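GDSL-like Lipase (Parabacteroides distasonis, PDB 3P94) is probably a serine hydrolase of the GDSL (SGNH) family, acting on ester bonds in lipids, perhaps as a lysophospholipase. Local coordinates at residues W6-Y12 with D51-Q57; F66-I71 with L109-I115; V21-F27 with L73-V79. The contacts are given in a common frame with arbitrary orientation. Numbering follows the deposited sequence.

Contact 1: W6-Y12 with D51-Q57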
loop_
_atom_site.group_PDB
_atom_site.type_symbol
_atom_site.label_atom_id
_atom_site.label_comp_id
_atom_site.label_asym_id
_atom_site.label_seq_id
_atom_site.Cartn_x
_atom_site.Cartn_y
_atom_site.Cartn_z
ATOM N N TRP A 6 -16.604 1.966 -9.340
ATOM C CA TRP A 6 -16.053 0.872 -8.534
ATOM C C TRP A 6 -14.551 1.034 -8.222
ATOM O O TRP A 6 -14.158 0.930 -7.061
ATOM C CB TRP A 6 -16.333 -0.496 -9.197
ATOM C CG TRP A 6 -15.696 -1.655 -8.498
ATOM C CD1 TRP A 6 -16.161 -2.323 -7.402
ATOM C CD2 TRP A 6 -14.430 -2.241 -8.820
ATOM N NE1 TRP A 6 -15.248 -3.278 -7.005
ATOM C CE2 TRP A 6 -14.178 -3.251 -7.865
ATOM C CE3 TRP A 6 -13.476 -1.993 -9.820
ATOM C CZ2 TRP A 6 -13.029 -4.047 -7.909
ATOM C CZ3 TRP A 6 -12.331 -2.775 -9.860
ATOM C CH2 TRP A 6 -12.111 -3.782 -8.905
ATOM N N ALA A 7 -13.725 1.304 -9.238
ATOM C CA ALA A 7 -12.275 1.431 -9.068
ATOM C C ALA A 7 -11.865 2.822 -8.554
ATOM O O ALA A 7 -10.698 3.038 -8.231
ATOM C CB ALA A 7 -11.599 1.154 -10.396
ATOM N N GLN A 8 -12.839 3.744 -8.464
ATOM C CA GLN A 8 -12.677 5.140 -8.001
ATOM C C GLN A 8 -11.620 5.883 -8.853
ATOM O O GLN A 8 -10.698 6.503 -8.325
ATOM C CB GLN A 8 -12.354 5.205 -6.502
ATOM C CG GLN A 8 -13.547 4.784 -5.667
ATOM C CD GLN A 8 -13.178 4.506 -4.238
ATOM O OE1 GLN A 8 -12.708 3.415 -3.876
ATOM N NE2 GLN A 8 -13.473 5.458 -3.376
ATOM N N PHE A 9 -11.789 5.819 -10.187
ATOM C CA PHE A 9 -10.933 6.527 -11.154
ATOM C C PHE A 9 -11.119 8.050 -11.002
ATOM O O PHE A 9 -10.196 8.820 -11.275
ATOM C CB PHE A 9 -11.296 6.111 -12.592
ATOM C CG PHE A 9 -10.771 4.781 -13.079
ATOM C CD1 PHE A 9 -9.447 4.640 -13.458
ATOM C CD2 PHE A 9 -11.627 3.698 -13.260
ATOM C CE1 PHE A 9 -8.978 3.433 -13.988
ATOM C CE2 PHE A 9 -11.154 2.483 -13.779
ATOM C CZ PHE A 9 -9.834 2.357 -14.133
ATOM N N GLY A 10 -12.318 8.444 -10.568
ATOM C CA GLY A 10 -12.708 9.833 -10.340
ATOM C C GLY A 10 -12.003 10.522 -9.187
ATOM O O GLY A 10 -11.946 11.748 -9.159
ATOM N N ARG A 11 -11.447 9.754 -8.231
ATOM C CA ARG A 11 -10.753 10.338 -7.079
ATOM C C ARG A 11 -9.519 11.165 -7.504
ATOM O O ARG A 11 -9.361 12.299 -7.029
ATOM C CB ARG A 11 -10.356 9.254 -6.064
ATOM C CG ARG A 11 -9.434 9.732 -4.907
ATOM C CD ARG A 11 -10.129 10.576 -3.834
ATOM N NE ARG A 11 -9.161 11.100 -2.871
ATOM C CZ ARG A 11 -8.750 10.446 -1.789
ATOM N NH1 ARG A 11 -9.252 9.252 -1.495
ATOM N NH2 ARG A 11 -7.854 10.990 -0.979
ATOM N N TYR A 12 -8.666 10.622 -8.390
ATOM C CA TYR A 12 -7.452 11.345 -8.793
ATOM C C TYR A 12 -7.372 11.713 -10.278
ATOM O O TYR A 12 -6.334 12.231 -10.703
ATOM C CB TYR A 12 -6.221 10.520 -8.433
ATOM C CG TYR A 12 -6.009 10.374 -6.940
ATOM C CD1 TYR A 12 -5.663 11.473 -6.156
ATOM C CD2 TYR A 12 -6.071 9.128 -6.329
ATOM C CE1 TYR A 12 -5.424 11.340 -4.793
ATOM C CE2 TYR A 12 -5.817 8.979 -4.969
ATOM C CZ TYR A 12 -5.511 10.090 -4.203
ATOM O OH TYR A 12 -5.259 9.953 -2.869
ATOM N N ASP A 51 0.972 10.972 -3.934
ATOM C CA ASP A 51 0.088 10.206 -3.051
ATOM C C ASP A 51 -1.138 9.732 -3.837
ATOM O O ASP A 51 -1.927 10.545 -4.317
ATOM C CB ASP A 51 -0.298 11.082 -1.832
ATOM C CG ASP A 51 -1.421 10.576 -0.934
ATOM O OD1 ASP A 51 -1.724 9.343 -0.977
ATOM O OD2 ASP A 51 -1.971 11.398 -0.154
ATOM N N ARG A 52 -1.282 8.415 -3.980
ATOM C CA ARG A 52 -2.409 7.834 -4.702
ATOM C C ARG A 52 -3.125 6.767 -3.849
ATOM O O ARG A 52 -3.682 5.805 -4.382
ATOM C CB ARG A 52 -1.963 7.287 -6.081
ATOM C CG ARG A 52 -1.613 8.383 -7.120
ATOM C CD ARG A 52 -2.842 9.224 -7.481
ATOM N NE ARG A 52 -2.579 10.325 -8.408
ATOM C CZ ARG A 52 -2.325 11.576 -8.037
ATOM N NH1 ARG A 52 -2.253 11.896 -6.754
ATOM N NH2 ARG A 52 -2.126 12.516 -8.948
ATOM N N GLY A 53 -3.163 6.991 -2.533
ATOM C CA GLY A 53 -3.877 6.113 -1.610
ATOM C C GLY A 53 -5.369 6.391 -1.634
ATOM O O GLY A 53 -5.768 7.548 -1.762
ATOM N N ILE A 54 -6.207 5.346 -1.578
ATOM C CA ILE A 54 -7.675 5.510 -1.546
ATOM C C ILE A 54 -8.254 4.617 -0.456
ATOM O O ILE A 54 -8.150 3.383 -0.546
ATOM C CB ILE A 54 -8.388 5.264 -2.906
ATOM C CG1 ILE A 54 -7.950 6.297 -3.971
ATOM C CG2 ILE A 54 -9.928 5.348 -2.716
ATOM C CD1 ILE A 54 -8.610 6.145 -5.368
ATOM N N SER A 55 -8.909 5.245 0.549
ATOM C CA SER A 55 -9.530 4.539 1.664
ATOM C C SER A 55 -10.435 3.386 1.219
ATOM O O SER A 55 -11.184 3.536 0.261
ATOM C CB SER A 55 -10.343 5.504 2.514
ATOM O OG SER A 55 -9.475 6.424 3.151
ATOM N N GLY A 56 -10.330 2.261 1.935
ATOM C CA GLY A 56 -11.144 1.065 1.743
ATOM C C GLY A 56 -10.850 0.171 0.555
ATOM O O GLY A 56 -11.482 -0.882 0.420
ATOM N N GLN A 57 -9.900 0.559 -0.305
ATOM C CA GLN A 57 -9.604 -0.209 -1.511
ATOM C C GLN A 57 -8.858 -1.512 -1.234
ATOM O O GLN A 57 -8.038 -1.591 -0.316
ATOM C CB GLN A 57 -8.807 0.627 -2.515
ATOM C CG GLN A 57 -9.664 1.691 -3.190
ATOM C CD GLN A 57 -9.274 1.952 -4.624
ATOM O OE1 GLN A 57 -8.126 1.754 -5.033
ATOM N NE2 GLN A 57 -10.241 2.380 -5.434
HETATM O O HOH W 1 -12.894 5.674 -0.588
HETATM O O HOH W 2 -12.802 2.079 -1.498
HETATM O O HOH W 3 -4.633 11.696 -0.821
#
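Three direct hydrogen bonds tie the N-terminal loop 6-12 to strand 49-53 and the turn after it. Two come from one amide: Gln57 NE2 donates to Ala7 O at 2.9 Å and to Gln8 OE1 at 3.1 Å, while Gln57 OE1 accepts from Arg65. The third runs from Tyr12 OH to Gly53 O, 2.7 Å, near the ring plane.

Water extends this polar set. One water accepts from Gln8 NE2 (2.9 Å) and donates to Ser55 O (2.9 Å); a second donates to Gln8 OE1 (2.7 Å) and to Ser55 O (2.8 Å). A third lies 2.8 Å from both Tyr12 OH and Asp51 OD2. The other carboxylate oxygen, Asp51 OD1, accepts from Gly53 N at 3.2 Å, which makes an Asx turn.

Arg52 stacks on one face of the Tyr12 ring. Its guanidinium lies flat there, centres 4.4 Å apart and planes at 11°, and Arg52 CD makes a CH-pi contact 3.6 Å from the ring centroid. Apolar contacts centre on Ile54, whose CG1 is 3.6 Å from Tyr12 CE2 and whose CD1 is 3.6 Å from Arg11 CB.

Residues 51-53 belong to an outermost strand of the parallel sheet, paired with strand 23-29, and the type II turn 54-57 leads on to helix 59-71. Ser55 touches Ser31, probably the catalytic serine, as in related SGNH hydrolases. The N-terminal loop packs beside helix 31-34, where Arg11 forms a salt bridge with Asp34, and beside helix 59-71, where Trp6 touches Glu61 and Val64 and Tyr12 touches Asp69.

Contact 2: F66-I71 with L109-I115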
loop_
_atom_site.group_PDB
_atom_site.type_symbol
_atom_site.label_atom_id
_atom_site.label_comp_id
_atom_site.label_asym_id
_atom_site.label_seq_id
_atom_site.Cartn_x
_atom_site.Cartn_y
_atom_site.Cartn_z
ATOM N N PHE A 66 -4.438 1.004 -11.407
ATOM C CA PHE A 66 -2.989 1.029 -11.620
ATOM C C PHE A 66 -2.549 1.774 -12.874
ATOM O O PHE A 66 -1.563 2.504 -12.822
ATOM C CB PHE A 66 -2.424 -0.406 -11.659
ATOM C CG PHE A 66 -0.978 -0.514 -11.238
ATOM C CD1 PHE A 66 -0.621 -0.441 -9.891
ATOM C CD2 PHE A 66 0.021 -0.715 -12.178
ATOM C CE1 PHE A 66 0.715 -0.539 -9.498
ATOM C CE2 PHE A 66 1.359 -0.819 -11.782
ATOM C CZ PHE A 66 1.694 -0.733 -10.445
ATOM N N ARG A 67 -3.250 1.579 -14.001
ATOM C CA ARG A 67 -2.883 2.229 -15.263
ATOM C C ARG A 67 -2.988 3.784 -15.165
ATOM O O ARG A 67 -2.054 4.467 -15.565
ATOM C CB ARG A 67 -3.731 1.675 -16.416
ATOM C CG ARG A 67 -3.454 2.313 -17.776
ATOM C CD ARG A 67 -3.798 1.373 -18.929
ATOM N NE ARG A 67 -3.095 0.096 -18.808
ATOM C CZ ARG A 67 -1.831 -0.112 -19.169
ATOM N NH1 ARG A 67 -1.129 0.856 -19.743
ATOM N NH2 ARG A 67 -1.264 -1.297 -18.965
ATOM N N GLN A 68 -4.095 4.318 -14.616
ATOM C CA GLN A 68 -4.321 5.765 -14.503
ATOM C C GLN A 68 -3.456 6.417 -13.422
ATOM O O GLN A 68 -2.877 7.476 -13.650
ATOM C CB GLN A 68 -5.811 6.051 -14.211
ATOM C CG GLN A 68 -6.135 7.556 -14.065
ATOM C CD GLN A 68 -7.508 7.852 -13.532
ATOM O OE1 GLN A 68 -8.461 8.010 -14.298
ATOM N NE2 GLN A 68 -7.620 7.990 -12.210
ATOM N N ASP A 69 -3.404 5.808 -12.244
ATOM C CA ASP A 69 -2.723 6.398 -11.108
ATOM C C ASP A 69 -1.260 6.026 -10.936
ATOM O O ASP A 69 -0.614 6.609 -10.070
ATOM C CB ASP A 69 -3.538 6.097 -9.843
ATOM C CG ASP A 69 -4.832 6.923 -9.757
ATOM O OD1 ASP A 69 -5.039 7.807 -10.621
ATOM O OD2 ASP A 69 -5.619 6.699 -8.815
ATOM N N VAL A 70 -0.714 5.105 -11.764
ATOM C CA VAL A 70 0.696 4.722 -11.668
ATOM C C VAL A 70 1.344 4.769 -13.056
ATOM O O VAL A 70 2.188 5.622 -13.283
ATOM C CB VAL A 70 0.961 3.336 -10.977
ATOM C CG1 VAL A 70 2.455 3.012 -10.946
ATOM C CG2 VAL A 70 0.385 3.289 -9.570
ATOM N N ILE A 71 0.967 3.848 -13.965
ATOM C CA ILE A 71 1.570 3.717 -15.310
ATOM C C ILE A 71 1.555 5.052 -16.081
ATOM O O ILE A 71 2.604 5.477 -16.575
ATOM C CB ILE A 71 0.903 2.591 -16.146
ATOM C CG1 ILE A 71 1.048 1.200 -15.437
ATOM C CG2 ILE A 71 1.470 2.573 -17.587
ATOM C CD1 ILE A 71 0.236 0.062 -15.966
ATOM N N LEU A 109 2.968 -5.409 -14.415
ATOM C CA LEU A 109 2.561 -4.240 -15.210
ATOM C C LEU A 109 3.570 -3.106 -15.047
ATOM O O LEU A 109 3.907 -2.445 -16.031
ATOM C CB LEU A 109 1.144 -3.747 -14.824
ATOM C CG LEU A 109 -0.031 -4.575 -15.329
ATOM C CD1 LEU A 109 -1.327 -4.062 -14.730
ATOM C CD2 LEU A 109 -0.125 -4.573 -16.869
ATOM N N ALA A 110 4.064 -2.895 -13.808
ATOM C CA ALA A 110 5.065 -1.873 -13.523
ATOM C C ALA A 110 6.378 -2.191 -14.243
ATOM O O ALA A 110 6.943 -1.291 -14.869
ATOM C CB ALA A 110 5.301 -1.768 -12.021
ATOM N N LYS A 111 6.849 -3.459 -14.187
ATOM C CA LYS A 111 8.101 -3.834 -14.838
ATOM C C LYS A 111 8.006 -3.667 -16.377
ATOM O O LYS A 111 8.960 -3.187 -17.004
ATOM C CB LYS A 111 8.514 -5.262 -14.456
ATOM C CG LYS A 111 9.906 -5.645 -14.966
ATOM C CD LYS A 111 10.238 -7.107 -14.671
ATOM C CE LYS A 111 11.374 -7.633 -15.519
ATOM N NZ LYS A 111 12.655 -6.923 -15.254
ATOM N N ALA A 112 6.861 -4.033 -16.979
ATOM C CA ALA A 112 6.634 -3.902 -18.425
ATOM C C ALA A 112 6.654 -2.424 -18.874
ATOM O O ALA A 112 6.926 -2.134 -20.035
ATOM C CB ALA A 112 5.304 -4.539 -18.790
ATOM N N ASN A 113 6.391 -1.507 -17.934
ATOM C CA ASN A 113 6.369 -0.069 -18.173
ATOM C C ASN A 113 7.602 0.640 -17.574
ATOM O O ASN A 113 7.633 1.874 -17.492
ATOM C CB ASN A 113 5.067 0.516 -17.639
ATOM C CG ASN A 113 3.926 0.165 -18.542
ATOM O OD1 ASN A 113 3.674 0.850 -19.537
ATOM N ND2 ASN A 113 3.278 -0.955 -18.268
ATOM N N HIS A 114 8.635 -0.155 -17.224
ATOM C CA HIS A 114 9.955 0.247 -16.719
ATOM C C HIS A 114 9.862 1.038 -15.402
ATOM O O HIS A 114 10.628 1.981 -15.177
ATOM C CB HIS A 114 10.762 1.027 -17.785
ATOM C CG HIS A 114 10.519 0.570 -19.195
ATOM N ND1 HIS A 114 9.799 1.355 -20.084
ATOM C CD2 HIS A 114 10.838 -0.595 -19.803
ATOM C CE1 HIS A 114 9.737 0.661 -21.212
ATOM N NE2 HIS A 114 10.345 -0.519 -21.093
ATOM N N ILE A 115 8.940 0.626 -14.527
ATOM C CA ILE A 115 8.752 1.227 -13.205
ATOM C C ILE A 115 9.291 0.243 -12.165
ATOM O O ILE A 115 8.917 -0.930 -12.195
ATOM C CB ILE A 115 7.255 1.598 -12.952
ATOM C CG1 ILE A 115 6.716 2.568 -14.032
ATOM C CG2 ILE A 115 7.061 2.183 -11.561
ATOM C CD1 ILE A 115 5.170 2.581 -14.217
#
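Phe66 packs its ring against the last turn of helix 96-112, with CE2 4.0 Å from Ala110 N and CD2 4.2 Å from Leu109 CB. This is helix-helix packing on one side of the alpha/beta/alpha sandwich of the flavodoxin-like SGNH fold, where helices 59-71 and 96-112 lie next to each other on the parallel sheet. No hydrogen bond crosses between the segments, which bury 326 Å² and meet through mainly apolar side-chain contacts. Ile71 is central: its CD1 sits 4.1 Å from Leu109 CB, its CA 3.9 Å from Ile115 CD1, and its CG2 3.4 Å from Asn113 OD1. Val70 CG1 adds a looser contact, 4.3 Å from Ile115 CD1; Val70 and Ile115 also both touch Val78 of strand 75-81, so helix, sheet and the lead-in to strand 116-120 meet here.

In 66-71 a wider pi-type turn brings Ile71 N to Phe66 O at 3.1 Å. Helix 96-112 ends in a Schellman motif, with His114 at positive phi, Ile115 N bonded to Ala110 O (2.8 Å) and His114 N to Lys111 O (3.1 Å). This returns Ile115 to the interface, while Asn113 ND2 folds back to donate to Leu109 O at 2.8 Å, nearly linear at 178°.

Contact 3: V21-F27 with L73-V79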
loop_
_atom_site.group_PDB
_atom_site.type_symbol
_atom_site.label_atom_id
_atom_site.label_comp_id
_atom_site.label_asym_id
_atom_site.label_seq_id
_atom_site.Cartn_x
_atom_site.Cartn_y
_atom_site.Cartn_z
ATOM N N VAL A 21 5.037 14.816 -15.533
ATOM C CA VAL A 21 5.331 13.480 -16.054
ATOM C C VAL A 21 6.558 13.554 -17.004
ATOM O O VAL A 21 6.568 14.414 -17.882
ATOM C CB VAL A 21 4.078 12.858 -16.733
ATOM C CG1 VAL A 21 4.402 11.565 -17.478
ATOM C CG2 VAL A 21 2.948 12.637 -15.724
ATOM N N PRO A 22 7.601 12.696 -16.851
ATOM C CA PRO A 22 7.754 11.603 -15.863
ATOM C C PRO A 22 7.875 12.113 -14.424
ATOM O O PRO A 22 8.426 13.191 -14.178
ATOM C CB PRO A 22 9.030 10.886 -16.325
ATOM C CG PRO A 22 9.796 11.911 -17.081
ATOM C CD PRO A 22 8.759 12.751 -17.764
ATOM N N SER A 23 7.304 11.346 -13.490
ATOM C CA SER A 23 7.280 11.659 -12.061
ATOM C C SER A 23 8.374 10.891 -11.321
ATOM O O SER A 23 9.140 10.152 -11.944
ATOM C CB SER A 23 5.903 11.362 -11.474
ATOM O OG SER A 23 5.527 10.006 -11.662
ATOM N N ASN A 24 8.461 11.078 -9.993
ATOM C CA ASN A 24 9.501 10.472 -9.176
ATOM C C ASN A 24 9.027 9.131 -8.583
ATOM O O ASN A 24 9.346 8.072 -9.131
ATOM C CB ASN A 24 9.952 11.458 -8.095
ATOM C CG ASN A 24 11.015 10.950 -7.157
ATOM O OD1 ASN A 24 11.911 10.205 -7.528
ATOM N ND2 ASN A 24 10.938 11.355 -5.912
ATOM N N VAL A 25 8.268 9.173 -7.473
ATOM C CA VAL A 25 7.767 7.981 -6.792
ATOM C C VAL A 25 6.287 8.157 -6.512
ATOM O O VAL A 25 5.876 9.182 -5.961
ATOM C CB VAL A 25 8.535 7.667 -5.465
ATOM C CG1 VAL A 25 7.969 6.427 -4.777
ATOM C CG2 VAL A 25 10.042 7.513 -5.685
ATOM N N VAL A 26 5.498 7.146 -6.855
ATOM C CA VAL A 26 4.076 7.126 -6.606
ATOM C C VAL A 26 3.813 6.159 -5.441
ATOM O O VAL A 26 4.361 5.061 -5.427
ATOM C CB VAL A 26 3.301 6.735 -7.894
ATOM C CG1 VAL A 26 1.839 6.369 -7.591
ATOM C CG2 VAL A 26 3.379 7.856 -8.933
ATOM N N PHE A 27 3.018 6.587 -4.459
ATOM C CA PHE A 27 2.607 5.740 -3.336
ATOM C C PHE A 27 1.208 5.218 -3.647
ATOM O O PHE A 27 0.241 5.991 -3.663
ATOM C CB PHE A 27 2.639 6.505 -1.992
ATOM C CG PHE A 27 3.997 6.577 -1.319
ATOM C CD1 PHE A 27 5.071 7.188 -1.950
ATOM C CD2 PHE A 27 4.184 6.073 -0.036
ATOM C CE1 PHE A 27 6.323 7.238 -1.334
ATOM C CE2 PHE A 27 5.423 6.154 0.594
ATOM C CZ PHE A 27 6.483 6.745 -0.054
ATOM N N LEU A 73 1.490 8.022 -15.060
ATOM C CA LEU A 73 2.294 9.077 -14.430
ATOM C C LEU A 73 3.794 8.863 -14.697
ATOM O O LEU A 73 4.600 9.715 -14.342
ATOM C CB LEU A 73 2.009 9.176 -12.915
ATOM C CG LEU A 73 0.563 9.547 -12.509
ATOM C CD1 LEU A 73 0.460 9.713 -11.021
ATOM C CD2 LEU A 73 0.074 10.831 -13.191
ATOM N N LYS A 74 4.158 7.735 -15.350
ATOM C CA LYS A 74 5.534 7.341 -15.696
ATOM C C LYS A 74 6.543 7.594 -14.524
ATOM O O LYS A 74 7.518 8.324 -14.710
ATOM C CB LYS A 74 5.989 8.070 -16.987
ATOM C CG LYS A 74 5.186 7.669 -18.225
ATOM C CD LYS A 74 5.563 8.519 -19.429
ATOM C CE LYS A 74 5.001 7.974 -20.715
ATOM N NZ LYS A 74 5.539 8.719 -21.886
ATOM N N PRO A 75 6.332 7.039 -13.307
ATOM C CA PRO A 75 7.299 7.287 -12.225
ATOM C C PRO A 75 8.540 6.414 -12.337
ATOM O O PRO A 75 8.527 5.417 -13.041
ATOM C CB PRO A 75 6.503 6.920 -10.970
ATOM C CG PRO A 75 5.612 5.820 -11.425
ATOM C CD PRO A 75 5.247 6.145 -12.850
ATOM N N LYS A 76 9.593 6.769 -11.594
ATOM C CA LYS A 76 10.817 5.969 -11.500
ATOM C C LYS A 76 10.496 4.700 -10.711
ATOM O O LYS A 76 10.963 3.610 -11.052
ATOM C CB LYS A 76 11.936 6.762 -10.801
ATOM C CG LYS A 76 12.473 7.945 -11.602
ATOM C CD LYS A 76 13.597 8.639 -10.849
ATOM C CE LYS A 76 14.212 9.737 -11.672
ATOM N NZ LYS A 76 15.504 10.177 -11.104
ATOM N N ALA A 77 9.657 4.847 -9.668
ATOM C CA ALA A 77 9.251 3.736 -8.808
ATOM C C ALA A 77 7.831 3.888 -8.285
ATOM O O ALA A 77 7.275 4.981 -8.290
ATOM C CB ALA A 77 10.216 3.612 -7.635
ATOM N N VAL A 78 7.249 2.777 -7.833
ATOM C CA VAL A 78 5.938 2.744 -7.191
ATOM C C VAL A 78 6.115 2.013 -5.844
ATOM O O VAL A 78 6.762 0.961 -5.776
ATOM C CB VAL A 78 4.795 2.145 -8.072
ATOM C CG1 VAL A 78 5.094 0.698 -8.515
ATOM C CG2 VAL A 78 3.431 2.251 -7.370
ATOM N N VAL A 79 5.574 2.609 -4.778
ATOM C CA VAL A 79 5.603 2.050 -3.430
ATOM C C VAL A 79 4.224 1.462 -3.223
ATOM O O VAL A 79 3.238 2.205 -3.270
ATOM C CB VAL A 79 6.004 3.113 -2.369
ATOM C CG1 VAL A 79 5.823 2.583 -0.950
ATOM C CG2 VAL A 79 7.441 3.561 -2.576
#
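The shortest backbone bonds, both 2.8 Å, are Val79 N to Val26 O (171°) and Lys76 N to Asn24 O (134°). The first and Val26 N to Ala77 O (3.1 Å) form a parallel ladder, bonding Val26 to both neighbours of Val78. The second lies at a corner in both chains (Asn24, Lys76), where Asn24 O also accepts from Ala77 N (3.3 Å). Before the corner, Ser23 OG donates to Leu73 O (2.9 Å), while Ser23 N donates a bifurcated hydrogen bond to Leu73 O and Lys74 O (3.3 Å each).

The axes of segments 25-27 and 77-79 approach to 4.7 Å, with 22° between their N-to-C directions. Val25, Phe27, Ala77 and Val79 occupy one face: Val25 CG1 meets Val79 CG2 at 3.7 Å, and Val79 CB stands 4.0 Å from the Phe27 ring centroid, 4° off its normal, a CH-pi contact. Helix 185-202 packs here through Val195 and Ile199. On the other face, Val26 CG2 contacts Pro75 CB (3.8 Å) and Leu73 CD1 (4.0 Å).

Strand 49-53 intervenes in sequence, yet these are two of the three inner strands of the five-stranded sheet, order 2-1-3-4-5, of the flavodoxin-like SGNH hydrolase fold.

Contacts 2 and 3 lie about 9 Å apart between centres, and contact 1 about 16 Å from each. Along the chain, contact 1 closes before contact 2 opens, whereas contact 3 crosses both because its segments alternate with theirs. Helix 59-71 joins all three: it follows strand 49-53 of contact 1, supplies 66-71 to contact 2 and precedes strand 75-81 of contact 3. Two probable hydrogen bonds link contact 1 to the others, Phe9 O to Gln68 NE2 and Arg52 N to Phe27 O, both 2.9 Å; contacts 2 and 3 meet by packing, Ile115 CG1 3.5 Å from Pro75 O. Together, the contacts connect the N-terminal loop, an edge strand, inner strands and two helices of a single alpha/beta domain.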